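PDB 7B7P: type IV pilus biogenesis protein PilB from Streptococcus sanguinis, which serves as a minor pilin of type IV pili with a direct role in adhesion, probably through its von Willebrand factor A-like module. Local coordinates for residues S39-S44 with K145-A150; D103-S108 with K134-K139; S199-K204 with A404-F409; A289-S294 with L325-S330. All coordinates share one frame; numbering follows the deposited sequence.

Contact 1. Residues S39-S44 with K145-A150; sequences SKFKGS and KGIAIA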
loop_
_atom_site.group_PDB
_atom_site.type_symbol
_atom_site.label_atom_id
_atom_site.label_comp_id
_atom_site.label_asym_id
_atom_site.label_seq_id
_atom_site.Cartn_x
_atom_site.Cartn_y
_atom_site.Cartn_z
ATOM N N SER A 39 0.315 -7.783 -23.129
ATOM C CA SER A 39 -0.649 -6.689 -23.141
ATOM C C SER A 39 0.045 -5.329 -23.193
ATOM O O SER A 39 -0.498 -4.385 -23.779
ATOM C CB SER A 39 -1.569 -6.788 -21.920
ATOM O OG SER A 39 -1.145 -5.931 -20.876
ATOM N N LYS A 40 1.244 -5.211 -22.613
ATOM C CA LYS A 40 2.018 -3.976 -22.668
ATOM C C LYS A 40 3.255 -4.088 -23.558
ATOM O O LYS A 40 4.156 -3.253 -23.453
ATOM C CB LYS A 40 2.426 -3.523 -21.264
ATOM C CG LYS A 40 1.260 -3.244 -20.332
ATOM C CD LYS A 40 1.619 -2.217 -19.263
ATOM C CE LYS A 40 0.439 -1.279 -19.003
ATOM N NZ LYS A 40 0.734 -0.240 -17.969
ATOM N N PHE A 41 3.325 -5.102 -24.425
ATOM C CA PHE A 41 4.357 -5.155 -25.459
ATOM C C PHE A 41 3.906 -6.104 -26.562
ATOM O O PHE A 41 3.558 -7.256 -26.286
ATOM C CB PHE A 41 5.711 -5.602 -24.886
ATOM C CG PHE A 41 6.836 -5.532 -25.876
ATOM C CD1 PHE A 41 7.498 -4.341 -26.108
ATOM C CD2 PHE A 41 7.221 -6.657 -26.583
ATOM C CE1 PHE A 41 8.527 -4.275 -27.025
ATOM C CE2 PHE A 41 8.248 -6.602 -27.498
ATOM C CZ PHE A 41 8.904 -5.409 -27.719
ATOM N N LYS A 42 3.906 -5.617 -27.808
ATOM C CA LYS A 42 3.463 -6.413 -28.951
ATOM C C LYS A 42 4.454 -6.392 -30.112
ATOM O O LYS A 42 4.128 -6.885 -31.198
ATOM C CB LYS A 42 2.087 -5.931 -29.444
ATOM C CG LYS A 42 1.122 -5.514 -28.333
ATOM C CD LYS A 42 0.061 -6.590 -28.116
ATOM C CE LYS A 42 -1.226 -6.029 -27.535
ATOM N NZ LYS A 42 -2.415 -6.765 -28.037
ATOM N N GLY A 43 5.659 -5.869 -29.903
ATOM C CA GLY A 43 6.544 -5.476 -30.986
ATOM C C GLY A 43 6.554 -3.963 -31.034
ATOM O O GLY A 43 6.451 -3.326 -29.982
ATOM N N SER A 44 6.699 -3.372 -32.217
ATOM C CA SER A 44 6.207 -2.013 -32.425
ATOM C C SER A 44 6.769 -0.924 -31.505
ATOM O O SER A 44 7.750 -1.129 -30.783
ATOM C CB SER A 44 4.682 -2.048 -32.282
ATOM O OG SER A 44 4.177 -0.846 -31.727
ATOM N N LYS A 145 2.741 -15.557 -20.149
ATOM C CA LYS A 145 4.148 -15.927 -20.249
ATOM C C LYS A 145 5.105 -14.825 -19.798
ATOM O O LYS A 145 6.027 -15.090 -19.018
ATOM C CB LYS A 145 4.483 -16.331 -21.688
ATOM C CG LYS A 145 5.515 -17.435 -21.778
ATOM C CD LYS A 145 6.046 -17.572 -23.205
ATOM C CE LYS A 145 6.261 -19.034 -23.595
ATOM N NZ LYS A 145 4.972 -19.766 -23.788
ATOM N N GLY A 146 4.952 -13.602 -20.288
ATOM C CA GLY A 146 5.938 -12.595 -19.925
ATOM C C GLY A 146 7.137 -12.594 -20.854
ATOM O O GLY A 146 8.143 -13.267 -20.608
ATOM N N ILE A 147 7.036 -11.811 -21.923
ATOM C CA ILE A 147 7.842 -11.993 -23.117
ATOM C C ILE A 147 8.659 -10.750 -23.435
ATOM O O ILE A 147 9.117 -10.582 -24.555
ATOM C CB ILE A 147 6.948 -12.395 -24.306
ATOM C CG1 ILE A 147 5.644 -11.591 -24.296
ATOM C CG2 ILE A 147 6.636 -13.873 -24.248
ATOM C CD1 ILE A 147 5.758 -10.219 -24.906
ATOM N N ALA A 148 8.828 -9.869 -22.458
ATOM C CA ALA A 148 9.440 -8.576 -22.711
ATOM C C ALA A 148 9.768 -7.925 -21.379
ATOM O O ALA A 148 9.259 -8.328 -20.331
ATOM C CB ALA A 148 8.519 -7.674 -23.533
ATOM N N ILE A 149 10.619 -6.909 -21.438
ATOM C CA ILE A 149 11.090 -6.189 -20.265
ATOM C C ILE A 149 11.028 -4.696 -20.560
ATOM O O ILE A 149 11.222 -4.260 -21.698
ATOM C CB ILE A 149 12.543 -6.601 -19.862
ATOM C CG1 ILE A 149 12.569 -7.820 -18.933
ATOM C CG2 ILE A 149 13.303 -5.454 -19.240
ATOM C CD1 ILE A 149 13.948 -8.480 -18.820
ATOM N N ALA A 150 10.746 -3.914 -19.520
ATOM C CA ALA A 150 10.863 -2.465 -19.551
ATOM C C ALA A 150 11.776 -2.030 -18.418
ATOM O O ALA A 150 11.705 -2.578 -17.315
ATOM C CB ALA A 150 9.499 -1.803 -19.418
#
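Phe41 and Ala148 mark where the two backbones come nearest, their CA atoms 6.7 Å apart, as the loop 39-44 passes the start of strand 148-152. Both side chains leave the backbone toward the other segment. Ala148 CB lies 3.5 Å from Phe41 CD2 and approaches the ring obliquely, also touching CG and CB; a lone methyl is small enough to let the aromatic group come this close to the strand. Phe41 carries its CG anti to the backbone N (chi1 -174°), which sets CG and CD2 against the Ala148 methyl. Ile147 adds its far end: CD1 sits at the ring edge, 4.2 Å from Phe41 CD2, and also lies 3.9 Å from Phe41 O. On one ring face, off centre, is the backbone N of Gly43. Ile147 and Ala148 form a classic beta bulge opposite Leu36, whose backbone bonds to both, and the bulge brings two consecutive side chains to the same loop residue. Leu48 and Tyr54 also touch Phe41. The contact lays the loop leaving strand 32-36 against the neighbouring strand of the pilin module's six-stranded mixed sheet. The side-chain contacts are apolar, so close fit rather than directional bonding joins these two segments.

Contact 2. Residues D103-S108 with K134-K139; sequences DNRLIS and KQVFSK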
loop_
_atom_site.group_PDB
_atom_site.type_symbol
_atom_site.label_atom_id
_atom_site.label_comp_id
_atom_site.label_asym_id
_atom_site.label_seq_id
_atom_site.Cartn_x
_atom_site.Cartn_y
_atom_site.Cartn_z
ATOM N N ASP A 103 22.485 -10.916 -1.675
ATOM C CA ASP A 103 21.615 -9.753 -1.806
ATOM C C ASP A 103 21.305 -9.386 -3.264
ATOM O O ASP A 103 20.928 -8.238 -3.534
ATOM C CB ASP A 103 22.238 -8.555 -1.082
ATOM C CG ASP A 103 23.710 -8.367 -1.427
ATOM O OD1 ASP A 103 24.326 -9.332 -1.942
ATOM O OD2 ASP A 103 24.248 -7.256 -1.184
ATOM N N ASN A 104 21.453 -10.321 -4.203
ATOM C CA ASN A 104 21.158 -10.078 -5.608
ATOM C C ASN A 104 19.893 -10.826 -5.993
ATOM O O ASN A 104 19.736 -12.002 -5.662
ATOM C CB ASN A 104 22.293 -10.541 -6.534
ATOM C CG ASN A 104 23.611 -9.826 -6.278
ATOM O OD1 ASN A 104 24.291 -10.091 -5.288
ATOM N ND2 ASN A 104 23.999 -8.957 -7.201
ATOM N N ARG A 105 19.008 -10.150 -6.712
ATOM C CA ARG A 105 17.847 -10.808 -7.282
ATOM C C ARG A 105 18.257 -11.545 -8.545
ATOM O O ARG A 105 19.064 -11.047 -9.339
ATOM C CB ARG A 105 16.751 -9.787 -7.597
ATOM C CG ARG A 105 15.796 -9.522 -6.440
ATOM C CD ARG A 105 14.732 -10.626 -6.295
ATOM N NE ARG A 105 14.146 -10.600 -4.959
ATOM C CZ ARG A 105 13.517 -11.619 -4.372
ATOM N NH1 ARG A 105 13.377 -12.783 -5.001
ATOM N NH2 ARG A 105 13.024 -11.469 -3.145
ATOM N N LEU A 106 17.709 -12.737 -8.725
ATOM C CA LEU A 106 17.998 -13.550 -9.893
ATOM C C LEU A 106 16.945 -13.372 -10.977
ATOM O O LEU A 106 15.780 -13.071 -10.703
ATOM C CB LEU A 106 18.098 -15.026 -9.513
ATOM C CG LEU A 106 19.228 -15.280 -8.516
ATOM C CD1 LEU A 106 19.360 -16.745 -8.248
ATOM C CD2 LEU A 106 20.540 -14.699 -9.041
ATOM N N ILE A 107 17.377 -13.571 -12.220
ATOM C CA ILE A 107 16.495 -13.561 -13.375
ATOM C C ILE A 107 16.864 -14.737 -14.270
ATOM O O ILE A 107 18.030 -15.143 -14.354
ATOM C CB ILE A 107 16.586 -12.229 -14.139
ATOM C CG1 ILE A 107 15.510 -12.144 -15.214
ATOM C CG2 ILE A 107 17.953 -12.053 -14.777
ATOM C CD1 ILE A 107 15.539 -10.828 -15.955
ATOM N N SER A 108 15.862 -15.307 -14.928
ATOM C CA SER A 108 16.101 -16.370 -15.885
ATOM C C SER A 108 15.671 -15.906 -17.269
ATOM O O SER A 108 14.644 -15.234 -17.430
ATOM C CB SER A 108 15.392 -17.664 -15.482
ATOM O OG SER A 108 14.180 -17.838 -16.170
ATOM N N LYS A 134 17.376 -4.034 -6.764
ATOM C CA LYS A 134 16.331 -4.735 -6.024
ATOM C C LYS A 134 14.928 -4.271 -6.398
ATOM O O LYS A 134 13.951 -4.774 -5.834
ATOM C CB LYS A 134 16.540 -4.568 -4.513
ATOM C CG LYS A 134 17.854 -5.145 -3.999
ATOM C CD LYS A 134 18.832 -4.037 -3.622
ATOM C CE LYS A 134 20.284 -4.473 -3.814
ATOM N NZ LYS A 134 21.085 -3.358 -4.403
ATOM N N GLN A 135 14.802 -3.328 -7.328
ATOM C CA GLN A 135 13.501 -2.877 -7.806
ATOM C C GLN A 135 13.198 -3.572 -9.126
ATOM O O GLN A 135 13.305 -2.993 -10.206
ATOM C CB GLN A 135 13.472 -1.363 -7.942
ATOM C CG GLN A 135 13.683 -0.661 -6.641
ATOM C CD GLN A 135 14.507 0.590 -6.791
ATOM O OE1 GLN A 135 14.637 1.145 -7.890
ATOM N NE2 GLN A 135 15.073 1.050 -5.682
ATOM N N VAL A 136 12.816 -4.842 -9.003
ATOM C CA VAL A 136 12.382 -5.682 -10.109
ATOM C C VAL A 136 10.934 -6.067 -9.840
ATOM O O VAL A 136 10.612 -6.551 -8.753
ATOM C CB VAL A 136 13.279 -6.925 -10.259
ATOM C CG1 VAL A 136 13.185 -7.806 -9.016
ATOM C CG2 VAL A 136 12.921 -7.709 -11.509
ATOM N N PHE A 137 10.066 -5.824 -10.816
ATOM C CA PHE A 137 8.629 -5.962 -10.645
ATOM C C PHE A 137 8.074 -6.746 -11.811
ATOM O O PHE A 137 8.653 -6.762 -12.901
ATOM C CB PHE A 137 7.932 -4.600 -10.571
ATOM C CG PHE A 137 8.616 -3.631 -9.662
ATOM C CD1 PHE A 137 8.361 -3.638 -8.304
ATOM C CD2 PHE A 137 9.535 -2.725 -10.158
ATOM C CE1 PHE A 137 9.000 -2.743 -7.455
ATOM C CE2 PHE A 137 10.177 -1.829 -9.316
ATOM C CZ PHE A 137 9.911 -1.842 -7.967
ATOM N N SER A 138 6.948 -7.400 -11.572
ATOM C CA SER A 138 6.283 -8.170 -12.604
ATOM C C SER A 138 4.917 -7.567 -12.883
ATOM O O SER A 138 4.155 -7.271 -11.953
ATOM C CB SER A 138 6.137 -9.629 -12.204
ATOM O OG SER A 138 5.228 -10.261 -13.075
ATOM N N LYS A 139 4.625 -7.374 -14.168
ATOM C CA LYS A 139 3.315 -6.962 -14.645
ATOM C C LYS A 139 2.712 -8.045 -15.526
ATOM O O LYS A 139 2.020 -7.754 -16.498
ATOM C CB LYS A 139 3.406 -5.637 -15.396
ATOM C CG LYS A 139 3.626 -4.467 -14.472
ATOM C CD LYS A 139 3.356 -3.132 -15.146
ATOM C CE LYS A 139 3.006 -2.078 -14.108
ATOM N NZ LYS A 139 2.997 -0.709 -14.670
#
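Lys134 reaches along the surface to Asp103. From CB, CG turns away from the carbonyl carbon and stays beside the backbone N (chi1 -62°); the chain then bends at chi2 and again at chi4, and CG and CD lead to CE without touching the other segment. CE is the atom that meets it, Lys134 CE lying 3.8 Å from Asp103 O, a methylene against a backbone carbonyl. Beyond it, Lys134 NZ ends 6.0 Å from Asp103 OD2: opposite charges near each other but not paired. Lysine suits this place because its long aliphatic part can carry CE to the carbonyl while the ammonium group stays at the surface. Arg105 and Val136 also meet, crossing at about a right angle, with Arg105 CG 4.0 Å from Val136 CG1. Here the arginine offers its aliphatic root, and the branched valine presents a methyl from a side chain that also touches Leu131, Thr97 and Ile33. The contact joins the start of strand 104-112, in the three-stranded antiparallel sheet, to the approach and first residue of strand 136-139, at the border of the six-stranded sheet. Methylene and methyl groups meet a carbonyl oxygen and each other in weak van der Waals contacts, while the Asp103 and Lys134 charges probably add a modest attraction.

Contact 3. Residues S199-K204 with A404-F409; sequences SVIMIK and ALQKTF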
loop_
_atom_site.group_PDB
_atom_site.type_symbol
_atom_site.label_atom_id
_atom_site.label_comp_id
_atom_site.label_asym_id
_atom_site.label_seq_id
_atom_site.Cartn_x
_atom_site.Cartn_y
_atom_site.Cartn_z
ATOM N N SER A 199 5.581 5.641 15.841
ATOM C CA SER A 199 5.112 6.381 14.677
ATOM C C SER A 199 6.061 7.514 14.289
ATOM O O SER A 199 6.143 7.857 13.102
ATOM C CB SER A 199 3.680 6.894 14.908
ATOM O OG SER A 199 3.600 7.823 15.970
ATOM N N VAL A 200 6.812 8.065 15.247
ATOM C CA VAL A 200 7.946 8.928 14.902
ATOM C C VAL A 200 8.901 8.195 13.960
ATOM O O VAL A 200 9.298 8.723 12.914
ATOM C CB VAL A 200 8.664 9.414 16.175
ATOM C CG1 VAL A 200 9.946 10.179 15.814
ATOM C CG2 VAL A 200 7.750 10.303 16.997
ATOM N N ILE A 201 9.257 6.949 14.303
ATOM C CA ILE A 201 10.084 6.122 13.419
ATOM C C ILE A 201 9.425 5.969 12.051
ATOM O O ILE A 201 10.084 6.078 11.007
ATOM C CB ILE A 201 10.359 4.754 14.071
ATOM C CG1 ILE A 201 11.193 4.921 15.346
ATOM C CG2 ILE A 201 11.047 3.801 13.095
ATOM C CD1 ILE A 201 11.717 3.617 15.896
ATOM N N MET A 202 8.110 5.715 12.034
ATOM C CA MET A 202 7.413 5.470 10.771
ATOM C C MET A 202 7.443 6.704 9.872
ATOM O O MET A 202 7.532 6.584 8.643
ATOM C CB MET A 202 5.968 5.022 11.057
ATOM C CG MET A 202 4.996 5.140 9.909
ATOM S SD MET A 202 5.448 4.131 8.482
ATOM C CE MET A 202 3.853 3.427 8.032
ATOM N N ILE A 203 7.392 7.898 10.473
ATOM C CA ILE A 203 7.454 9.140 9.701
ATOM C C ILE A 203 8.818 9.287 9.020
ATOM O O ILE A 203 8.906 9.567 7.818
ATOM C CB ILE A 203 7.150 10.348 10.607
ATOM C CG1 ILE A 203 5.659 10.424 10.947
ATOM C CG2 ILE A 203 7.633 11.643 9.942
ATOM C CD1 ILE A 203 4.743 10.449 9.749
ATOM N N LYS A 204 9.904 9.117 9.783
ATOM C CA LYS A 204 11.232 9.205 9.185
ATOM C C LYS A 204 11.403 8.171 8.081
ATOM O O LYS A 204 12.031 8.446 7.050
ATOM C CB LYS A 204 12.305 9.037 10.255
ATOM C CG LYS A 204 12.301 10.140 11.308
ATOM C CD LYS A 204 12.908 9.653 12.629
ATOM C CE LYS A 204 13.664 10.770 13.338
ATOM N NZ LYS A 204 13.545 10.667 14.819
ATOM N N ALA A 404 6.340 -5.968 16.961
ATOM C CA ALA A 404 5.322 -6.189 15.944
ATOM C C ALA A 404 4.857 -4.856 15.360
ATOM O O ALA A 404 4.751 -4.699 14.137
ATOM C CB ALA A 404 4.159 -6.974 16.545
ATOM N N LEU A 405 4.627 -3.865 16.216
ATOM C CA LEU A 405 4.178 -2.570 15.718
ATOM C C LEU A 405 5.214 -1.955 14.782
ATOM O O LEU A 405 4.884 -1.538 13.661
ATOM C CB LEU A 405 3.856 -1.637 16.881
ATOM C CG LEU A 405 3.295 -0.305 16.375
ATOM C CD1 LEU A 405 2.064 -0.498 15.443
ATOM C CD2 LEU A 405 2.996 0.637 17.529
ATOM N N GLN A 406 6.486 -1.932 15.198
ATOM C CA GLN A 406 7.518 -1.363 14.332
ATOM C C GLN A 406 7.656 -2.144 13.022
ATOM O O GLN A 406 7.860 -1.554 11.952
ATOM C CB GLN A 406 8.841 -1.306 15.082
ATOM C CG GLN A 406 9.950 -0.602 14.339
ATOM C CD GLN A 406 11.262 -0.672 15.094
ATOM O OE1 GLN A 406 11.394 -0.120 16.192
ATOM N NE2 GLN A 406 12.236 -1.372 14.520
ATOM N N LYS A 407 7.502 -3.467 13.071
ATOM C CA LYS A 407 7.524 -4.233 11.831
ATOM C C LYS A 407 6.322 -3.899 10.942
ATOM O O LYS A 407 6.476 -3.734 9.722
ATOM C CB LYS A 407 7.582 -5.732 12.127
ATOM C CG LYS A 407 7.684 -6.578 10.853
ATOM C CD LYS A 407 7.224 -8.011 11.072
ATOM C CE LYS A 407 7.773 -8.953 9.990
ATOM N NZ LYS A 407 7.679 -10.413 10.356
ATOM N N THR A 408 5.117 -3.811 11.529
ATOM C CA THR A 408 3.929 -3.450 10.752
ATOM C C THR A 408 4.088 -2.079 10.102
ATOM O O THR A 408 3.751 -1.896 8.922
ATOM C CB THR A 408 2.682 -3.462 11.642
ATOM O OG1 THR A 408 2.503 -4.765 12.210
ATOM C CG2 THR A 408 1.448 -3.094 10.824
ATOM N N PHE A 409 4.609 -1.103 10.850
ATOM C CA PHE A 409 4.866 0.206 10.259
ATOM C C PHE A 409 5.847 0.099 9.089
ATOM O O PHE A 409 5.587 0.620 7.996
ATOM C CB PHE A 409 5.358 1.171 11.336
ATOM C CG PHE A 409 4.239 1.829 12.112
ATOM C CD1 PHE A 409 2.991 2.038 11.515
ATOM C CD2 PHE A 409 4.426 2.254 13.421
ATOM C CE1 PHE A 409 1.955 2.652 12.221
ATOM C CE2 PHE A 409 3.409 2.864 14.121
ATOM C CZ PHE A 409 2.161 3.064 13.520
#
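Two helices of the von Willebrand factor A-like module, 191-209 and 402-424, run side by side here, and Met202 of the first lies across the ring of Phe409 of the second. Over the short segments the axes approach to 9.7 Å at a signed crossing angle of -22°, a nearly parallel pairing. Met202 CB stands over one face of the Phe409 ring in a CH-pi contact, 4.2 Å from the ring centroid and 27° off its normal. Met202 SD is more oblique, 5.2 Å from the centroid of the Phe409 ring, a Met-aromatic contact. With CG anti to the backbone N (chi1 162°) and further bends at chi2 and chi3, the thioether folds round the ring's root, bringing Met202 CE to 3.3 Å from Phe409 O. An unbranched, flexible chain suits such a bend. In this Rossmann-like alpha/beta fold, the helices pack against a central, largely parallel sheet: Phe166 of strand 162-169 touches Met202, and Ile368 of strand 364-370 touches Phe409. Leu405 CD1 lies off centre over a face of the same ring. Ser199 comes to the ring obliquely, its N 3.9 Å from Phe409 CE2; being small, it admits the aromatic group, and its hydroxyl is bonded to Leu195 O within its own helix. Toward the surface, Ile201 CD1 touches Gln406 OE1 at 3.8 Å, an oxygen that accepts a hydrogen bond from Lys198 NZ.

Contact 4. Residues A289-S294 with L325-S330; sequences AYLVDS and LGYEYS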
loop_
_atom_site.group_PDB
_atom_site.type_symbol
_atom_site.label_atom_id
_atom_site.label_comp_id
_atom_site.label_asym_id
_atom_site.label_seq_id
_atom_site.Cartn_x
_atom_site.Cartn_y
_atom_site.Cartn_z
ATOM N N ALA A 289 -18.728 2.663 19.899
ATOM C CA ALA A 289 -19.325 3.986 19.827
ATOM C C ALA A 289 -19.565 4.351 18.365
ATOM O O ALA A 289 -18.865 3.877 17.464
ATOM C CB ALA A 289 -18.431 5.028 20.530
ATOM N N TYR A 290 -20.557 5.209 18.140
ATOM C CA TYR A 290 -20.893 5.699 16.803
ATOM C C TYR A 290 -21.656 7.003 16.978
ATOM O O TYR A 290 -22.146 7.306 18.068
ATOM C CB TYR A 290 -21.704 4.662 15.993
ATOM C CG TYR A 290 -22.976 4.183 16.720
ATOM C CD1 TYR A 290 -22.937 3.119 17.620
ATOM C CD2 TYR A 290 -24.203 4.815 16.512
ATOM C CE1 TYR A 290 -24.084 2.701 18.290
ATOM C CE2 TYR A 290 -25.335 4.410 17.164
ATOM C CZ TYR A 290 -25.282 3.365 18.060
ATOM O OH TYR A 290 -26.431 2.971 18.721
ATOM N N LEU A 291 -21.712 7.798 15.911
ATOM C CA LEU A 291 -22.488 9.035 15.900
ATOM C C LEU A 291 -23.711 8.872 15.011
ATOM O O LEU A 291 -23.635 8.234 13.961
ATOM C CB LEU A 291 -21.651 10.217 15.414
ATOM C CG LEU A 291 -20.550 10.572 16.409
ATOM C CD1 LEU A 291 -19.687 11.716 15.921
ATOM C CD2 LEU A 291 -21.178 10.900 17.732
ATOM N N VAL A 292 -24.847 9.444 15.434
ATOM C CA VAL A 292 -26.028 9.440 14.585
ATOM C C VAL A 292 -26.241 10.833 14.009
ATOM O O VAL A 292 -25.791 11.849 14.540
ATOM C CB VAL A 292 -27.299 8.925 15.298
ATOM C CG1 VAL A 292 -27.112 7.475 15.709
ATOM C CG2 VAL A 292 -27.700 9.820 16.487
ATOM N N ASP A 293 -26.889 10.856 12.856
ATOM C CA ASP A 293 -27.412 12.074 12.268
ATOM C C ASP A 293 -28.526 12.634 13.162
ATOM O O ASP A 293 -29.242 11.884 13.841
ATOM C CB ASP A 293 -27.914 11.710 10.874
ATOM C CG ASP A 293 -28.446 12.879 10.075
ATOM O OD1 ASP A 293 -29.139 13.771 10.608
ATOM O OD2 ASP A 293 -28.199 12.855 8.861
ATOM N N SER A 294 -28.686 13.962 13.157
ATOM C CA SER A 294 -29.761 14.561 13.963
ATOM C C SER A 294 -31.136 13.985 13.604
ATOM O O SER A 294 -32.024 13.907 14.463
ATOM C CB SER A 294 -29.780 16.084 13.810
ATOM O OG SER A 294 -29.798 16.473 12.440
ATOM N N LEU A 325 -18.174 18.327 10.189
ATOM C CA LEU A 325 -17.603 17.487 11.231
ATOM C C LEU A 325 -17.985 18.066 12.585
ATOM O O LEU A 325 -17.538 19.154 12.956
ATOM C CB LEU A 325 -16.089 17.386 11.060
ATOM C CG LEU A 325 -15.686 17.016 9.636
ATOM C CD1 LEU A 325 -14.178 17.065 9.524
ATOM C CD2 LEU A 325 -16.246 15.632 9.228
ATOM N N GLY A 326 -18.818 17.353 13.320
ATOM C CA GLY A 326 -19.234 17.856 14.611
ATOM C C GLY A 326 -19.571 16.720 15.540
ATOM O O GLY A 326 -19.897 15.608 15.113
ATOM N N TYR A 327 -19.498 17.026 16.829
ATOM C CA TYR A 327 -19.828 16.101 17.895
ATOM C C TYR A 327 -20.870 16.732 18.812
ATOM O O TYR A 327 -20.819 17.932 19.088
ATOM C CB TYR A 327 -18.567 15.728 18.706
ATOM C CG TYR A 327 -18.919 14.949 19.938
ATOM C CD1 TYR A 327 -19.436 13.666 19.831
ATOM C CD2 TYR A 327 -18.814 15.517 21.210
ATOM C CE1 TYR A 327 -19.802 12.942 20.958
ATOM C CE2 TYR A 327 -19.176 14.796 22.343
ATOM C CZ TYR A 327 -19.665 13.503 22.196
ATOM O OH TYR A 327 -20.041 12.772 23.285
ATOM N N GLU A 328 -21.806 15.919 19.289
ATOM C CA GLU A 328 -22.713 16.303 20.361
ATOM C C GLU A 328 -23.007 15.056 21.164
ATOM O O GLU A 328 -23.217 13.989 20.580
ATOM C CB GLU A 328 -24.057 16.874 19.861
ATOM C CG GLU A 328 -23.994 18.073 18.921
ATOM C CD GLU A 328 -25.368 18.348 18.299
ATOM O OE1 GLU A 328 -26.361 18.285 19.050
ATOM O OE2 GLU A 328 -25.463 18.576 17.070
ATOM N N TYR A 329 -23.065 15.196 22.490
ATOM C CA TYR A 329 -23.335 14.031 23.326
ATOM C C TYR A 329 -24.691 13.399 22.992
ATOM O O TYR A 329 -24.852 12.173 23.083
ATOM C CB TYR A 329 -23.253 14.400 24.816
ATOM C CG TYR A 329 -23.664 13.234 25.688
ATOM C CD1 TYR A 329 -22.783 12.181 25.932
ATOM C CD2 TYR A 329 -24.960 13.145 26.208
ATOM C CE1 TYR A 329 -23.169 11.083 26.694
ATOM C CE2 TYR A 329 -25.351 12.058 26.967
ATOM C CZ TYR A 329 -24.446 11.030 27.209
ATOM O OH TYR A 329 -24.824 9.941 27.966
ATOM N N SER A 330 -25.676 14.206 22.589
ATOM C CA SER A 330 -26.979 13.629 22.280
ATOM C C SER A 330 -26.947 12.744 21.036
ATOM O O SER A 330 -27.866 11.948 20.829
ATOM C CB SER A 330 -28.020 14.733 22.099
ATOM O OG SER A 330 -27.513 15.739 21.250
#
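Leu291 holds CG anti to its carbonyl carbon (chi1 -68°), and Tyr327 holds CG opposite its backbone N (chi1 171°); together these torsions bring a leucine methyl to the edge of the tyrosine ring. The place is the end of strand 289-291, an outer strand of a four-stranded antiparallel sheet, where it faces the loop between strands 311-314 and 332-335. The CA atoms of Leu291 and Tyr327 are 7.8 Å apart, too far for neighbouring strands, so side chains bridge the distance. Leucine suits the task because its fork divides the work. One branch, Leu291 CD1, lies 4.0 Å from Gly326 O, and the other meets the aromatic ring; the two side chains cross at about a right angle. Leu291 itself is buried, and it also touches Asp260 and Arg263 of helix 258-270 and Tyr350 of helix 341-358, so the same leucine joins the small sheet to the helices beside it. Tyrosine suits this partly exposed position, since its hydrocarbon edge can meet a methyl while its hydroxyl lies at the far end of the ring. One face of the Tyr327 ring has Tyr329 N 3.7 Å above its plane, displaced toward the rim, so the loop folds back on its own aromatic group. Arg331 also links the two backbones: its NH1 bonds to Val292 O and its NH2 to Gly326 O. At the ring edge, Leu291 CD2 lies near the ring plane, 3.9 Å from Tyr327 CD1 and 4.1 Å from Tyr327 CE1.

How the contacts relate
From the N terminus, contact 1 closes a long loop from the segment after strand 32-36 to strand 148-152, and contact 2 nests inside it, joining the three-stranded sheet to strand 136-139. The two touch: Ile149 CD1 packs on Ile107 CD1 at 4.0 Å, and both reach the six-stranded sheet of the pilin module. Contact 3 opens afterwards and spans most of the von Willebrand factor A-like module, tying helix 191-209 to helix 402-424. Contact 4 is nested within that span, in the small antiparallel sheet, its centre about 32 Å from that of contact 3. Contacts 1 and 4 lie farthest apart, with centres about 54 Å from each other.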